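Tengpin (Thermoanaerobacter tengcongensis, PDB 2VH4) is a serpin that probably inhibits serine endopeptidases, modelled in a latent-type conformation from a loop C-sheet polymer. Local coordinates at residues A[90-95]-A[227-232]; A[235-240]-A[358-363]; A[185-190]-A[201-206]; A[18-23]-A[71-76]. All coordinates share one frame; numbering follows the deposited sequence.

Contact 1 (A[90-95]-A[227-232]); sequences PNEEKS and KNHYSF
The backbones come together at two places, P90 with H229 (CA to CA 6.5 Å) and S95 with K227, and a type II beta turn runs from E92 to S95, ending at the second of these. In the serpin fold this turn lies between helix 75-88 and strand 95-106, and here it packs on the residues leading into strand 230-237. P90 lays CB over one face of the H229 imidazole, a CH-pi contact 3.5 Å from the ring centroid; the opposite face carries the carbonyl oxygen of K227. At the ring's edge NE2 donates to OE2 of E92 over 2.8 Å, a bent bond (143°) that reaches the carboxylate from above its plane. CG of E92 sits between its own backbone N and carbonyl carbon (chi1 56°), and from there the extended chain crosses the imidazole nearly at a right angle. An alanine at H229 would remove the ring that P90 covers and is likely to leave OE2 of E92 without its partner here. The other carboxylate oxygen, OE1, forms a salt bridge with K227 NZ at 3.1 Å. Bends at chi2 and chi4 of that lysine bring NZ to E93 O as well, 2.9 Å away, tying the turn's backbone. A water accepts from H229 N and hydrogen-bonds to S95 OG. At the P90 end, Y230 OH donates to P90 O over 2.6 Å, in the carbonyl plane and on a lone pair.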
loop_
_atom_site.group_PDB
_atom_site.type_symbol
_atom_site.label_atom_id
_atom_site.label_comp_id
_atom_site.label_asym_id
_atom_site.label_seq_id
_atom_site.Cartn_x
_atom_site.Cartn_y
_atom_site.Cartn_z
ATOM N N PRO A 90 -3.137 -12.571 -10.583
ATOM C CA PRO A 90 -2.471 -12.927 -11.840
ATOM C C PRO A 90 -1.120 -12.242 -12.025
ATOM O O PRO A 90 -0.922 -11.111 -11.574
ATOM C CB PRO A 90 -3.459 -12.455 -12.911
ATOM C CG PRO A 90 -4.763 -12.342 -12.203
ATOM C CD PRO A 90 -4.405 -11.870 -10.834
ATOM N N ASN A 91 -0.211 -12.941 -12.695
ATOM C CA ASN A 91 1.156 -12.492 -12.881
ATOM C C ASN A 91 1.747 -13.189 -14.092
ATOM O O ASN A 91 1.976 -14.395 -14.067
ATOM C CB ASN A 91 1.985 -12.811 -11.630
ATOM C CG ASN A 91 3.462 -12.537 -11.818
ATOM O OD1 ASN A 91 3.855 -11.533 -12.412
ATOM N ND2 ASN A 91 4.290 -13.427 -11.299
ATOM N N GLU A 92 1.979 -12.423 -15.151
ATOM C CA GLU A 92 2.464 -12.960 -16.420
ATOM C C GLU A 92 3.045 -11.829 -17.257
ATOM O O GLU A 92 2.951 -10.657 -16.884
ATOM C CB GLU A 92 1.332 -13.661 -17.187
ATOM C CG GLU A 92 0.115 -12.787 -17.444
ATOM C CD GLU A 92 -0.970 -13.495 -18.242
ATOM O OE1 GLU A 92 -0.786 -13.720 -19.461
ATOM O OE2 GLU A 92 -2.023 -13.811 -17.649
ATOM N N GLU A 93 3.637 -12.186 -18.391
ATOM C CA GLU A 93 4.173 -11.212 -19.336
ATOM C C GLU A 93 3.170 -10.092 -19.629
ATOM O O GLU A 93 1.985 -10.356 -19.856
ATOM C CB GLU A 93 4.571 -11.915 -20.641
ATOM C CG GLU A 93 5.661 -11.192 -21.428
ATOM C CD GLU A 93 6.967 -11.069 -20.652
ATOM O OE1 GLU A 93 7.577 -9.976 -20.678
ATOM O OE2 GLU A 93 7.377 -12.061 -20.007
ATOM N N LYS A 94 3.662 -8.851 -19.616
ATOM C CA LYS A 94 2.862 -7.642 -19.903
ATOM C C LYS A 94 1.879 -7.282 -18.786
ATOM O O LYS A 94 1.170 -6.284 -18.882
ATOM C CB LYS A 94 2.114 -7.748 -21.251
ATOM C CG LYS A 94 3.012 -7.977 -22.456
ATOM C CD LYS A 94 2.318 -7.683 -23.777
ATOM C CE LYS A 94 3.243 -8.050 -24.947
ATOM N NZ LYS A 94 3.063 -7.203 -26.164
ATOM N N SER A 95 1.841 -8.094 -17.735
ATOM C CA SER A 95 0.886 -7.914 -16.647
ATOM C C SER A 95 1.453 -8.497 -15.353
ATOM O O SER A 95 0.871 -9.405 -14.757
ATOM C CB SER A 95 -0.455 -8.564 -17.022
ATOM O OG SER A 95 -1.289 -8.735 -15.892
ATOM N N LYS A 227 -3.831 -8.359 -21.158
ATOM C CA LYS A 227 -4.272 -9.614 -20.505
ATOM C C LYS A 227 -5.522 -9.450 -19.613
ATOM O O LYS A 227 -6.107 -10.441 -19.167
ATOM C CB LYS A 227 -3.126 -10.309 -19.738
ATOM C CG LYS A 227 -1.781 -10.391 -20.486
ATOM C CD LYS A 227 -1.832 -11.352 -21.666
ATOM C CE LYS A 227 -0.511 -11.382 -22.425
ATOM N NZ LYS A 227 0.562 -12.139 -21.708
ATOM N N ASN A 228 -5.924 -8.202 -19.375
ATOM C CA ASN A 228 -7.154 -7.860 -18.632
ATOM C C ASN A 228 -7.287 -8.330 -17.186
ATOM O O ASN A 228 -8.383 -8.679 -16.739
ATOM C CB ASN A 228 -8.413 -8.231 -19.429
ATOM C CG ASN A 228 -9.092 -7.016 -20.016
ATOM O OD1 ASN A 228 -9.081 -6.810 -21.235
ATOM N ND2 ASN A 228 -9.663 -6.180 -19.147
ATOM N N HIS A 229 -6.183 -8.324 -16.454
ATOM C CA HIS A 229 -6.221 -8.652 -15.039
ATOM C C HIS A 229 -6.253 -7.379 -14.212
ATOM O O HIS A 229 -6.827 -7.345 -13.120
ATOM C CB HIS A 229 -5.014 -9.488 -14.649
ATOM C CG HIS A 229 -4.864 -10.740 -15.448
ATOM N ND1 HIS A 229 -5.788 -11.763 -15.409
ATOM C CD2 HIS A 229 -3.887 -11.145 -16.294
ATOM C CE1 HIS A 229 -5.392 -12.739 -16.205
ATOM N NE2 HIS A 229 -4.239 -12.391 -16.750
ATOM N N TYR A 230 -5.626 -6.331 -14.738
ATOM C CA TYR A 230 -5.537 -5.081 -14.018
ATOM C C TYR A 230 -5.996 -3.916 -14.872
ATOM O O TYR A 230 -5.889 -3.948 -16.095
ATOM C CB TYR A 230 -4.118 -4.857 -13.489
ATOM C CG TYR A 230 -3.622 -6.006 -12.645
ATOM C CD1 TYR A 230 -2.814 -7.007 -13.198
ATOM C CD2 TYR A 230 -3.972 -6.112 -11.303
ATOM C CE1 TYR A 230 -2.366 -8.074 -12.429
ATOM C CE2 TYR A 230 -3.522 -7.178 -10.527
ATOM C CZ TYR A 230 -2.728 -8.154 -11.098
ATOM O OH TYR A 230 -2.285 -9.209 -10.334
ATOM N N SER A 231 -6.526 -2.899 -14.203
ATOM C CA SER A 231 -6.942 -1.676 -14.855
ATOM C C SER A 231 -6.384 -0.469 -14.125
ATOM O O SER A 231 -5.923 -0.564 -12.987
ATOM C CB SER A 231 -8.465 -1.592 -14.908
ATOM O OG SER A 231 -9.009 -2.626 -15.705
ATOM N N PHE A 232 -6.413 0.664 -14.808
ATOM C CA PHE A 232 -6.053 1.944 -14.230
ATOM C C PHE A 232 -7.346 2.742 -14.106
ATOM O O PHE A 232 -8.057 2.933 -15.091
ATOM C CB PHE A 232 -5.043 2.648 -15.145
ATOM C CG PHE A 232 -4.628 4.014 -14.674
ATOM C CD1 PHE A 232 -3.452 4.181 -13.954
ATOM C CD2 PHE A 232 -5.407 5.139 -14.971
ATOM C CE1 PHE A 232 -3.057 5.446 -13.520
ATOM C CE2 PHE A 232 -5.025 6.417 -14.543
ATOM C CZ PHE A 232 -3.851 6.571 -13.824
HETATM O O HOH W 1 -3.707 -6.886 -16.917
#

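Contact 2 (A[235-240]-A[358-363]); sequences ILPDEN and PFIFAI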
loop_
_atom_site.group_PDB
_atom_site.type_symbol
_atom_site.label_atom_id
_atom_site.label_comp_id
_atom_site.label_asym_id
_atom_site.label_seq_id
_atom_site.Cartn_x
_atom_site.Cartn_y
_atom_site.Cartn_z
ATOM N N ILE A 235 -10.036 9.363 -11.639
ATOM C CA ILE A 235 -11.202 10.024 -11.070
ATOM C C ILE A 235 -10.956 11.512 -10.957
ATOM O O ILE A 235 -9.947 11.949 -10.406
ATOM C CB ILE A 235 -11.581 9.447 -9.688
ATOM C CG1 ILE A 235 -11.982 7.979 -9.814
ATOM C CG2 ILE A 235 -12.706 10.268 -9.047
ATOM C CD1 ILE A 235 -12.151 7.271 -8.490
ATOM N N LEU A 236 -11.897 12.278 -11.488
ATOM C CA LEU A 236 -11.834 13.726 -11.495
ATOM C C LEU A 236 -12.955 14.228 -10.589
ATOM O O LEU A 236 -14.112 14.261 -10.998
ATOM C CB LEU A 236 -12.040 14.222 -12.933
ATOM C CG LEU A 236 -11.182 15.311 -13.570
ATOM C CD1 LEU A 236 -9.700 14.994 -13.482
ATOM C CD2 LEU A 236 -11.582 15.465 -15.024
ATOM N N PRO A 237 -12.627 14.585 -9.334
ATOM C CA PRO A 237 -13.666 15.111 -8.442
ATOM C C PRO A 237 -14.150 16.498 -8.873
ATOM O O PRO A 237 -13.390 17.263 -9.475
ATOM C CB PRO A 237 -12.974 15.166 -7.078
ATOM C CG PRO A 237 -11.539 15.217 -7.367
ATOM C CD PRO A 237 -11.310 14.521 -8.677
ATOM N N ASP A 238 -15.414 16.793 -8.571
ATOM C CA ASP A 238 -16.068 18.052 -8.938
ATOM C C ASP A 238 -15.432 19.277 -8.292
ATOM O O ASP A 238 -14.799 19.178 -7.241
ATOM C CB ASP A 238 -17.547 18.000 -8.538
ATOM C CG ASP A 238 -18.447 17.545 -9.669
ATOM O OD1 ASP A 238 -19.037 16.450 -9.561
ATOM O OD2 ASP A 238 -18.569 18.286 -10.670
ATOM N N GLU A 239 -15.617 20.430 -8.930
ATOM C CA GLU A 239 -15.230 21.720 -8.355
ATOM C C GLU A 239 -16.362 22.314 -7.512
ATOM O O GLU A 239 -16.123 23.138 -6.629
ATOM C CB GLU A 239 -14.820 22.703 -9.455
ATOM N N ASN A 240 -17.592 21.879 -7.784
ATOM C CA ASN A 240 -18.773 22.364 -7.061
ATOM C C ASN A 240 -18.916 21.813 -5.631
ATOM O O ASN A 240 -19.974 21.939 -5.008
ATOM C CB ASN A 240 -20.056 22.159 -7.888
ATOM C CG ASN A 240 -20.295 20.704 -8.270
ATOM O OD1 ASN A 240 -20.680 19.878 -7.439
ATOM N ND2 ASN A 240 -20.091 20.392 -9.546
ATOM N N PRO A 358 -7.180 17.234 -6.166
ATOM C CA PRO A 358 -6.308 16.303 -6.875
ATOM C C PRO A 358 -6.974 15.502 -7.994
ATOM O O PRO A 358 -8.155 15.152 -7.902
ATOM C CB PRO A 358 -5.890 15.340 -5.765
ATOM C CG PRO A 358 -7.093 15.317 -4.811
ATOM C CD PRO A 358 -7.916 16.563 -5.077
ATOM N N PHE A 359 -6.200 15.215 -9.038
ATOM C CA PHE A 359 -6.527 14.160 -9.991
ATOM C C PHE A 359 -6.242 12.865 -9.244
ATOM O O PHE A 359 -5.091 12.583 -8.898
ATOM C CB PHE A 359 -5.643 14.276 -11.247
ATOM C CG PHE A 359 -5.854 13.181 -12.267
ATOM C CD1 PHE A 359 -6.545 13.439 -13.445
ATOM C CD2 PHE A 359 -5.333 11.901 -12.071
ATOM C CE1 PHE A 359 -6.736 12.433 -14.405
ATOM C CE2 PHE A 359 -5.521 10.888 -13.025
ATOM C CZ PHE A 359 -6.222 11.158 -14.191
ATOM N N ILE A 360 -7.295 12.091 -8.987
ATOM C CA ILE A 360 -7.167 10.830 -8.257
ATOM C C ILE A 360 -7.025 9.638 -9.209
ATOM O O ILE A 360 -7.643 9.604 -10.279
ATOM C CB ILE A 360 -8.348 10.636 -7.264
ATOM C CG1 ILE A 360 -8.263 11.669 -6.135
ATOM C CG2 ILE A 360 -8.380 9.214 -6.683
ATOM C CD1 ILE A 360 -9.605 12.080 -5.573
ATOM N N PHE A 361 -6.204 8.667 -8.814
ATOM C CA PHE A 361 -6.050 7.433 -9.586
ATOM C C PHE A 361 -5.841 6.180 -8.734
ATOM O O PHE A 361 -5.466 6.254 -7.562
ATOM C CB PHE A 361 -4.923 7.566 -10.618
ATOM C CG PHE A 361 -3.555 7.642 -10.021
ATOM C CD1 PHE A 361 -2.828 6.479 -9.764
ATOM C CD2 PHE A 361 -2.982 8.872 -9.730
ATOM C CE1 PHE A 361 -1.556 6.538 -9.207
ATOM C CE2 PHE A 361 -1.711 8.951 -9.174
ATOM C CZ PHE A 361 -0.993 7.778 -8.909
ATOM N N ALA A 362 -6.061 5.027 -9.353
ATOM C CA ALA A 362 -5.828 3.742 -8.707
ATOM C C ALA A 362 -5.477 2.671 -9.735
ATOM O O ALA A 362 -5.970 2.690 -10.859
ATOM C CB ALA A 362 -7.062 3.325 -7.901
ATOM N N ILE A 363 -4.608 1.750 -9.348
ATOM C CA ILE A 363 -4.385 0.531 -10.117
ATOM C C ILE A 363 -5.175 -0.551 -9.395
ATOM O O ILE A 363 -4.945 -0.811 -8.202
ATOM C CB ILE A 363 -2.901 0.147 -10.173
ATOM C CG1 ILE A 363 -2.098 1.207 -10.941
ATOM C CG2 ILE A 363 -2.727 -1.244 -10.784
ATOM C CD1 ILE A 363 -0.586 1.160 -10.669
#
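The ring of F359 takes a methyl of L236 obliquely: CD1 of L236 is 3.5 Å from CD1 of F359. The ring stands where it does because CG is anti to the backbone N (chi1 177°), and L380 touches both side chains, with P272 against F359 as well. Across from P358, the pyrrolidine of P237 sets CD 3.3 Å from P358 O. L236 and P237 lie on strand 230-237 and F359 on its antiparallel neighbour 359-365, with P358 just before it, in serpin beta-sheet B; the local strand axes make an angle of 150°. I235 and I360 form a hydrogen-bonded pair: I235 N gives to I360 O at 2.8 Å and fairly straight, and I360 N returns a bond to I235 O at 3.0 Å. Their side chains share one face, CB to CB 4.2 Å, under Y246 of helix 243-249. On that side I360 also sends CD1 out to P237 CG, 4.1 Å away. Two residues on from I235 the pairing would call for an N-H from P237 to P358 O, and the proline has none; its CD stands in that place. Across this contact, then, the side chains bring hydrocarbon alone and the directional bonding is left to the backbone, so the fit should depend on shape and exclusion of water.

Contact 3 (A[185-190]-A[201-206]); sequences ASVHED and KVEFMN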
loop_
_atom_site.group_PDB
_atom_site.type_symbol
_atom_site.label_atom_id
_atom_site.label_comp_id
_atom_site.label_asym_id
_atom_site.label_seq_id
_atom_site.Cartn_x
_atom_site.Cartn_y
_atom_site.Cartn_z
ATOM N N ALA A 185 1.825 10.671 -31.132
ATOM C CA ALA A 185 0.928 11.633 -31.777
ATOM C C ALA A 185 -0.343 11.900 -30.964
ATOM O O ALA A 185 -1.056 12.874 -31.216
ATOM C CB ALA A 185 0.570 11.162 -33.175
ATOM N N SER A 186 -0.617 11.032 -29.990
ATOM C CA SER A 186 -1.734 11.216 -29.068
ATOM C C SER A 186 -1.319 11.971 -27.807
ATOM O O SER A 186 -2.133 12.166 -26.899
ATOM C CB SER A 186 -2.319 9.862 -28.686
ATOM O OG SER A 186 -2.913 9.246 -29.812
ATOM N N VAL A 187 -0.051 12.381 -27.765
ATOM C CA VAL A 187 0.543 13.010 -26.589
ATOM C C VAL A 187 0.970 14.440 -26.917
ATOM O O VAL A 187 1.517 14.706 -27.987
ATOM C CB VAL A 187 1.763 12.201 -26.053
ATOM C CG1 VAL A 187 2.195 12.701 -24.671
ATOM C CG2 VAL A 187 1.451 10.710 -26.000
ATOM N N HIS A 188 0.717 15.347 -25.975
ATOM C CA HIS A 188 0.908 16.782 -26.174
ATOM C C HIS A 188 1.364 17.420 -24.859
ATOM O O HIS A 188 0.748 17.218 -23.814
ATOM C CB HIS A 188 -0.406 17.399 -26.676
ATOM C CG HIS A 188 -0.391 18.891 -26.779
ATOM N ND1 HIS A 188 0.234 19.563 -27.810
ATOM C CD2 HIS A 188 -0.956 19.845 -25.999
ATOM C CE1 HIS A 188 0.067 20.865 -27.651
ATOM N NE2 HIS A 188 -0.654 21.062 -26.561
ATOM N N GLU A 189 2.454 18.177 -24.920
ATOM C CA GLU A 189 3.033 18.811 -23.740
ATOM C C GLU A 189 2.513 20.229 -23.515
ATOM O O GLU A 189 2.678 21.106 -24.359
ATOM C CB GLU A 189 4.557 18.816 -23.845
ATOM C CG GLU A 189 5.279 19.146 -22.549
ATOM C CD GLU A 189 6.784 19.019 -22.680
ATOM O OE1 GLU A 189 7.346 19.533 -23.670
ATOM O OE2 GLU A 189 7.407 18.404 -21.790
ATOM N N ASP A 190 1.879 20.444 -22.366
ATOM C CA ASP A 190 1.414 21.771 -21.980
ATOM C C ASP A 190 2.322 22.352 -20.919
ATOM O O ASP A 190 2.725 21.664 -19.972
ATOM C CB ASP A 190 -0.009 21.722 -21.432
ATOM C CG ASP A 190 -1.028 21.351 -22.476
ATOM O OD1 ASP A 190 -0.951 21.867 -23.610
ATOM O OD2 ASP A 190 -1.923 20.551 -22.145
ATOM N N LYS A 201 5.782 21.326 -16.705
ATOM C CA LYS A 201 5.483 20.780 -18.020
ATOM C C LYS A 201 4.873 19.416 -17.826
ATOM O O LYS A 201 5.521 18.504 -17.298
ATOM C CB LYS A 201 6.752 20.637 -18.855
ATOM C CG LYS A 201 7.358 21.938 -19.334
ATOM C CD LYS A 201 8.867 21.834 -19.462
ATOM C CE LYS A 201 9.298 20.715 -20.386
ATOM N NZ LYS A 201 10.774 20.726 -20.621
ATOM N N VAL A 202 3.621 19.284 -18.243
ATOM C CA VAL A 202 2.921 18.022 -18.133
ATOM C C VAL A 202 2.536 17.532 -19.520
ATOM O O VAL A 202 1.942 18.263 -20.320
ATOM C CB VAL A 202 1.691 18.115 -17.183
ATOM C CG1 VAL A 202 0.845 16.840 -17.245
ATOM C CG2 VAL A 202 2.148 18.362 -15.741
ATOM N N GLU A 203 2.912 16.292 -19.801
ATOM C CA GLU A 203 2.505 15.626 -21.016
ATOM C C GLU A 203 1.157 14.975 -20.785
ATOM O O GLU A 203 0.980 14.208 -19.835
ATOM C CB GLU A 203 3.534 14.578 -21.415
ATOM C CG GLU A 203 4.831 15.167 -21.928
ATOM C CD GLU A 203 5.720 14.127 -22.550
ATOM O OE1 GLU A 203 5.777 14.065 -23.795
ATOM O OE2 GLU A 203 6.351 13.358 -21.796
ATOM N N PHE A 204 0.202 15.300 -21.649
ATOM C CA PHE A 204 -1.107 14.681 -21.597
ATOM C C PHE A 204 -1.285 13.646 -22.699
ATOM O O PHE A 204 -0.927 13.873 -23.853
ATOM C CB PHE A 204 -2.206 15.743 -21.663
ATOM C CG PHE A 204 -2.391 16.486 -20.380
ATOM C CD1 PHE A 204 -1.849 17.755 -20.213
ATOM C CD2 PHE A 204 -3.089 15.905 -19.321
ATOM C CE1 PHE A 204 -2.018 18.448 -19.009
ATOM C CE2 PHE A 204 -3.258 16.586 -18.117
ATOM C CZ PHE A 204 -2.725 17.860 -17.963
ATOM N N MET A 205 -1.853 12.509 -22.327
ATOM C CA MET A 205 -2.028 11.403 -23.242
ATOM C C MET A 205 -3.509 11.189 -23.547
ATOM O O MET A 205 -4.307 10.924 -22.641
ATOM C CB MET A 205 -1.400 10.142 -22.650
ATOM C CG MET A 205 0.032 10.330 -22.168
ATOM S SD MET A 205 0.816 8.796 -21.655
ATOM C CE MET A 205 -0.141 8.367 -20.200
ATOM N N ASN A 206 -3.860 11.305 -24.827
ATOM C CA ASN A 206 -5.241 11.171 -25.283
ATOM C C ASN A 206 -5.597 9.809 -25.861
ATOM O O ASN A 206 -4.901 9.274 -26.731
ATOM C CB ASN A 206 -5.597 12.261 -26.296
ATOM C CG ASN A 206 -6.132 13.515 -25.634
ATOM O OD1 ASN A 206 -5.408 14.220 -24.917
ATOM N ND2 ASN A 206 -7.410 13.803 -25.868
HETATM O O HOH W 2 -5.384 10.339 -29.977
HETATM O O HOH W 3 9.975 20.551 -23.596
HETATM O O HOH W 4 6.936 17.022 -19.241
#
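V187 and M205 lie side by side and point the same way, CG1 of the valine 4.1 Å from CG of the methionine. On the same face E189 stretches out obliquely across K201, CG anti to the backbone N (chi1 -166°) and the rest extended, which lays OE2 3.3 Å from K201 CE. The charged ends stay beyond a salt bridge, OE2 to NZ 4.3 Å. Water joins them instead: one molecule links E189 OE1 to K201 NZ, another E189 OE2 to K201 O. E203 crosses E189 at a slant, CG to CG 4.1 Å, and its OE1 makes a salt bridge with K184. All this rides on the antiparallel hairpin of strands 187-193 and 199-209, the s4C-s3C pair that serpin work calls the gate. H188 and F204 trade main-chain bonds, the straighter being F204 N to H188 O at 2.9 Å and 176°. Over the other face D190 crosses F204 near a right angle, OD2 3.4 Å from CD1 and the two planes 46° apart. V202 CG1 lies over one face of that phenyl ring, toward its rim.

Contact 4 (A[18-23]-A[71-76]); sequences IYNTAD and KDISIE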
loop_
_atom_site.group_PDB
_atom_site.type_symbol
_atom_site.label_atom_id
_atom_site.label_comp_id
_atom_site.label_asym_id
_atom_site.label_seq_id
_atom_site.Cartn_x
_atom_site.Cartn_y
_atom_site.Cartn_z
ATOM N N ILE A 18 -13.572 -8.518 0.028
ATOM C CA ILE A 18 -13.541 -7.468 -0.973
ATOM C C ILE A 18 -13.958 -6.138 -0.351
ATOM O O ILE A 18 -13.211 -5.159 -0.405
ATOM C CB ILE A 18 -14.419 -7.826 -2.194
ATOM C CG1 ILE A 18 -13.724 -8.906 -3.032
ATOM C CG2 ILE A 18 -14.730 -6.571 -3.043
ATOM C CD1 ILE A 18 -14.626 -9.588 -4.055
ATOM N N TYR A 19 -15.133 -6.122 0.268
ATOM C CA TYR A 19 -15.691 -4.885 0.806
ATOM C C TYR A 19 -15.029 -4.403 2.095
ATOM O O TYR A 19 -14.951 -3.195 2.322
ATOM C CB TYR A 19 -17.211 -4.995 0.944
ATOM C CG TYR A 19 -17.922 -4.898 -0.389
ATOM C CD1 TYR A 19 -18.258 -6.045 -1.117
ATOM C CD2 TYR A 19 -18.247 -3.662 -0.930
ATOM C CE1 TYR A 19 -18.915 -5.955 -2.351
ATOM C CE2 TYR A 19 -18.906 -3.559 -2.149
ATOM C CZ TYR A 19 -19.233 -4.706 -2.858
ATOM O OH TYR A 19 -19.878 -4.587 -4.070
ATOM N N ASN A 20 -14.554 -5.329 2.926
ATOM C CA ASN A 20 -13.840 -4.954 4.148
ATOM C C ASN A 20 -12.463 -4.387 3.852
ATOM O O ASN A 20 -12.032 -3.426 4.486
ATOM C CB ASN A 20 -13.714 -6.126 5.123
ATOM C CG ASN A 20 -14.926 -6.280 6.011
ATOM O OD1 ASN A 20 -16.007 -5.787 5.697
ATOM N ND2 ASN A 20 -14.754 -6.977 7.131
ATOM N N THR A 21 -11.783 -4.995 2.886
ATOM C CA THR A 21 -10.456 -4.559 2.474
ATOM C C THR A 21 -10.558 -3.273 1.657
ATOM O O THR A 21 -9.643 -2.443 1.671
ATOM C CB THR A 21 -9.740 -5.679 1.695
ATOM O OG1 THR A 21 -9.755 -6.869 2.495
ATOM C CG2 THR A 21 -8.300 -5.302 1.359
ATOM N N ALA A 22 -11.684 -3.112 0.964
ATOM C CA ALA A 22 -11.992 -1.867 0.277
ATOM C C ALA A 22 -12.140 -0.759 1.303
ATOM O O ALA A 22 -11.646 0.363 1.109
ATOM C CB ALA A 22 -13.265 -2.005 -0.536
ATOM N N ASP A 23 -12.814 -1.089 2.404
ATOM C CA ASP A 23 -13.068 -0.122 3.453
ATOM C C ASP A 23 -11.772 0.349 4.094
ATOM O O ASP A 23 -11.578 1.549 4.282
ATOM C CB ASP A 23 -14.009 -0.680 4.512
ATOM C CG ASP A 23 -14.460 0.384 5.481
ATOM O OD1 ASP A 23 -15.168 1.316 5.039
ATOM O OD2 ASP A 23 -14.092 0.305 6.675
ATOM N N LYS A 71 -12.021 -5.005 10.030
ATOM C CA LYS A 71 -13.323 -4.688 10.625
ATOM C C LYS A 71 -13.760 -5.799 11.571
ATOM O O LYS A 71 -13.497 -5.741 12.768
ATOM C CB LYS A 71 -14.390 -4.486 9.544
ATOM C CG LYS A 71 -14.755 -3.057 9.241
ATOM C CD LYS A 71 -16.122 -3.039 8.581
ATOM C CE LYS A 71 -16.478 -1.680 8.026
ATOM N NZ LYS A 71 -17.703 -1.770 7.181
ATOM N N ASP A 72 -14.405 -6.819 11.008
ATOM C CA ASP A 72 -14.971 -7.930 11.769
ATOM C C ASP A 72 -14.302 -9.253 11.391
ATOM O O ASP A 72 -14.691 -10.329 11.864
ATOM C CB ASP A 72 -16.483 -8.013 11.534
ATOM C CG ASP A 72 -16.831 -8.319 10.091
ATOM O OD1 ASP A 72 -16.719 -7.411 9.242
ATOM O OD2 ASP A 72 -17.216 -9.472 9.809
ATOM N N ILE A 73 -13.301 -9.165 10.522
ATOM C CA ILE A 73 -12.521 -10.327 10.155
ATOM C C ILE A 73 -11.495 -10.535 11.263
ATOM O O ILE A 73 -10.813 -9.592 11.672
ATOM C CB ILE A 73 -11.849 -10.161 8.772
ATOM C CG1 ILE A 73 -12.912 -10.048 7.670
ATOM C CG2 ILE A 73 -10.932 -11.336 8.473
ATOM C CD1 ILE A 73 -12.409 -9.441 6.369
ATOM N N SER A 74 -11.419 -11.763 11.771
ATOM C CA SER A 74 -10.414 -12.113 12.771
ATOM C C SER A 74 -9.081 -12.223 12.053
ATOM O O SER A 74 -9.056 -12.459 10.844
ATOM C CB SER A 74 -10.762 -13.437 13.459
ATOM O OG SER A 74 -10.534 -14.536 12.595
ATOM N N ILE A 75 -7.985 -12.047 12.785
ATOM C CA ILE A 75 -6.645 -12.181 12.199
ATOM C C ILE A 75 -6.418 -13.564 11.562
ATOM O O ILE A 75 -5.733 -13.670 10.549
ATOM C CB ILE A 75 -5.505 -11.779 13.205
ATOM C CG1 ILE A 75 -4.159 -11.587 12.491
ATOM C CG2 ILE A 75 -5.376 -12.786 14.352
ATOM C CD1 ILE A 75 -4.175 -10.623 11.314
ATOM N N GLU A 76 -7.025 -14.602 12.142
ATOM C CA GLU A 76 -6.963 -15.966 11.602
ATOM C C GLU A 76 -7.585 -16.058 10.208
ATOM O O GLU A 76 -6.996 -16.653 9.302
ATOM C CB GLU A 76 -7.664 -16.964 12.534
ATOM C CG GLU A 76 -7.004 -17.161 13.897
ATOM C CD GLU A 76 -7.447 -16.143 14.951
ATOM O OE1 GLU A 76 -8.347 -15.320 14.675
ATOM O OE2 GLU A 76 -6.882 -16.173 16.066
HETATM O O HOH W 5 -17.464 -3.413 4.745
#
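N20 gives a straight hydrogen bond to D72, ND2 to OD1 2.9 Å at 168°. The amide and carboxylate planes are almost perpendicular; OD1 lies in the amide plane, and ND2 comes to it from above the carboxylate plane. This joins helix 15-32, helix A of the serpin fold, to the short link between helices 59-70 and 75-88, which begins as K71 leaves the helix with positive phi and ends with S74 as N-cap of the next. ND2 also makes a weak bond to G70 O at the end of helix 59-70. The second oxygen of D72, OD2, makes a salt bridge to K16, one turn earlier on helix 15-32. The amide's other end is held by water: one molecule donates to N20 OD1 at 2.9 Å and accepts from K71 NZ. A leucine in place of N20 would probably strand D72 OD1 and that water without their amide partners. D23, one turn on, takes the K71 chain crosswise, OD2 3.4 Å from CE, though NZ remains 4.2 Å from OD2, too far for a salt bridge. Apolar packing comes from I73, itself against L78 and Y81: its CD1 lies 3.8 Å from N20 CB and 3.5 Å from N20 ND2.

Contact 2 is the buried one, contacts 1 and 4 are partly buried, and contact 3 lies at the surface. Contacts 1 and 2 share strand 230-237 and touch, F232 CZ lying 3.5 Å from F361 CB; polar, charged bonding at the strand's start gives way to apolar packing of isoleucine, leucine and proline against strand 359-365. Contact 3 also pairs antiparallel strands, but it adds charged side chains, with E189 and K201 linked through water; its centre is about 19 Å from that of contact 2. Contact 4 joins a helix to the link between two others, on the opposite side of the chain's centre from contact 3, about 40 Å between centres, and relies on an amide and carboxylates rather than on main-chain pairing.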